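Local coordinates for ribokinase, putative (Burkholderia thailandensis, PDB 3B1P), which probably acts as a nucleoside kinase of the ribokinase (pfkB) family, phosphorylating nucleosides such as inosine, at residues A[10-15]-A[103-108]. Sequence-based numbering, arbitrary orientation.
Sequences AYDNIM and AMITTD. With NOS (inosine), chain B.
The carbonyl oxygen of Ala103 accepts Asn13 N at 2.7 Å, almost straight off the carbonyl (C=O...N 173°), and also meets the CA-H of Asp12. Similar bonds continue the parallel pairing of 10-15 with 103-107: Ile105 N reaches Asn13 O, Met15 N reaches Ile105 O, and Thr107 N closes on Met15 O.

Side chains alternate between two quite different surroundings. Asp12 turns its carboxylate to the inosine ribose, where OD1 accepts O2' at 2.7 Å; OD2 also meets O3', although the modelled separation is too short to be trusted. Ile105 flanks this acid: its extended chain carries CD1 to 3.8 Å from Asp12 CG and 3.9 Å from Ile14 CG1, the two isoleucines lying alongside each other. Ala103 CB fills in at 3.5 Å from Asp12 OD1, giving the acid an apolar flank. On the reverse face Met15 bends at both of its outer torsions (chi2 145°, chi3 -72°), which folds CE across to the partner strand, 3.5 Å from Met104 CG and near Thr106 OG1.

Met15, Met104 and Thr106 also pack on the second subunit, consistent with the dimeric lid sheets of ribokinase relatives. Within the small four-stranded sheet these are the two central strands, with antiparallel strand 44-47 bordering 10-16 and strand 114-118 bordering 101-107.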
# COMPACT_ATOMS: atom_id res chain seq x y z
N ALA A 10 -17.49 7.33 1.18
CA ALA A 10 -16.63 6.39 1.87
C ALA A 10 -15.80 7.05 2.96
O ALA A 10 -15.58 8.29 2.97
CB ALA A 10 -15.73 5.67 0.85
N TYR A 11 -15.33 6.23 3.91
CA TYR A 11 -14.40 6.72 4.88
C TYR A 11 -12.99 6.27 4.50
O TYR A 11 -12.77 5.07 4.22
CB TYR A 11 -14.74 6.19 6.30
CG TYR A 11 -16.06 6.67 6.83
CD1 TYR A 11 -16.27 8.03 7.12
CD2 TYR A 11 -17.11 5.77 7.05
CE1 TYR A 11 -17.50 8.49 7.63
CE2 TYR A 11 -18.36 6.20 7.54
CZ TYR A 11 -18.54 7.57 7.84
OH TYR A 11 -19.78 7.98 8.33
N ASP A 12 -12.04 7.20 4.52
CA ASP A 12 -10.69 6.93 4.01
C ASP A 12 -9.69 6.85 5.14
O ASP A 12 -9.74 7.68 6.07
CB ASP A 12 -10.17 8.05 3.04
CG ASP A 12 -10.87 8.05 1.73
OD1 ASP A 12 -11.58 7.11 1.36
OD2 ASP A 12 -10.71 9.05 0.99
N ASN A 13 -8.76 5.89 5.04
CA ASN A 13 -7.61 5.83 5.92
C ASN A 13 -6.36 5.92 5.03
O ASN A 13 -6.08 4.97 4.31
CB ASN A 13 -7.65 4.50 6.68
CG ASN A 13 -8.94 4.33 7.45
OD1 ASN A 13 -9.92 3.76 6.95
ND2 ASN A 13 -8.98 4.90 8.64
N ILE A 14 -5.65 7.05 5.10
CA ILE A 14 -4.60 7.37 4.11
C ILE A 14 -3.23 7.31 4.74
O ILE A 14 -2.97 7.97 5.77
CB ILE A 14 -4.89 8.79 3.48
CG1 ILE A 14 -6.22 8.72 2.75
CG2 ILE A 14 -3.71 9.18 2.58
CD1 ILE A 14 -6.88 10.14 2.46
N MET A 15 -2.33 6.54 4.10
CA MET A 15 -0.95 6.43 4.54
C MET A 15 -0.10 7.02 3.43
O MET A 15 -0.01 6.46 2.34
CB MET A 15 -0.59 4.93 4.81
CG MET A 15 -1.48 4.31 5.92
SD MET A 15 -1.92 2.55 5.72
CE MET A 15 -3.12 2.51 4.36
N ALA A 103 -11.86 2.84 2.58
CA ALA A 103 -10.66 2.71 1.74
C ALA A 103 -9.41 2.83 2.63
O ALA A 103 -9.28 3.74 3.45
CB ALA A 103 -10.64 3.82 0.68
N MET A 104 -8.47 1.88 2.49
CA MET A 104 -7.14 1.99 3.08
C MET A 104 -6.21 2.31 1.93
O MET A 104 -5.92 1.45 1.08
CB MET A 104 -6.72 0.64 3.69
CG MET A 104 -6.11 0.77 5.02
SD MET A 104 -7.32 1.11 6.32
CE MET A 104 -8.93 0.62 5.61
N ILE A 105 -5.78 3.56 1.87
CA ILE A 105 -5.10 4.08 0.69
C ILE A 105 -3.64 4.24 1.04
O ILE A 105 -3.29 4.97 1.95
CB ILE A 105 -5.67 5.46 0.33
CG1 ILE A 105 -7.16 5.30 0.00
CG2 ILE A 105 -4.89 6.06 -0.90
CD1 ILE A 105 -7.88 6.70 -0.09
N THR A 106 -2.75 3.59 0.28
CA THR A 106 -1.34 3.81 0.47
C THR A 106 -0.89 4.55 -0.77
O THR A 106 -1.17 4.10 -1.89
CB THR A 106 -0.58 2.48 0.54
OG1 THR A 106 -0.96 1.78 1.74
CG2 THR A 106 0.91 2.73 0.57
N THR A 107 -0.22 5.66 -0.56
CA THR A 107 0.12 6.56 -1.64
C THR A 107 1.47 7.25 -1.48
O THR A 107 2.09 7.21 -0.41
CB THR A 107 -1.00 7.60 -1.90
OG1 THR A 107 -0.74 8.24 -3.15
CG2 THR A 107 -1.07 8.63 -0.79
N ASP A 108 1.96 7.84 -2.55
CA ASP A 108 3.22 8.56 -2.45
C ASP A 108 2.93 9.95 -2.92
O ASP A 108 1.75 10.32 -3.17
CB ASP A 108 4.36 7.91 -3.28
CG ASP A 108 4.14 7.93 -4.78
OD1 ASP A 108 3.08 8.44 -5.28
OD2 ASP A 108 5.01 7.39 -5.48
N9 NOS B . -11.92 5.09 -3.77
C4 NOS B . -12.83 4.37 -4.42
N3 NOS B . -14.14 4.53 -4.81
C2 NOS B . -14.80 3.60 -5.51
N1 NOS B . -14.18 2.43 -5.86
C6 NOS B . -12.89 2.16 -5.51
O6 NOS B . -12.31 1.01 -5.95
C5 NOS B . -12.08 3.16 -4.82
N7 NOS B . -10.82 3.24 -4.34
C8 NOS B . -10.71 4.45 -3.69
C5' NOS B . -10.03 9.30 -4.19
O5' NOS B . -10.41 9.65 -5.55
C4' NOS B . -11.18 8.52 -3.56
O4' NOS B . -11.34 7.26 -4.21
C1' NOS B . -12.15 6.45 -3.28
C2' NOS B . -11.56 6.78 -1.95
O2' NOS B . -12.67 6.75 -1.03
C3' NOS B . -10.96 8.17 -2.09
O3' NOS B . -11.64 9.14 -1.23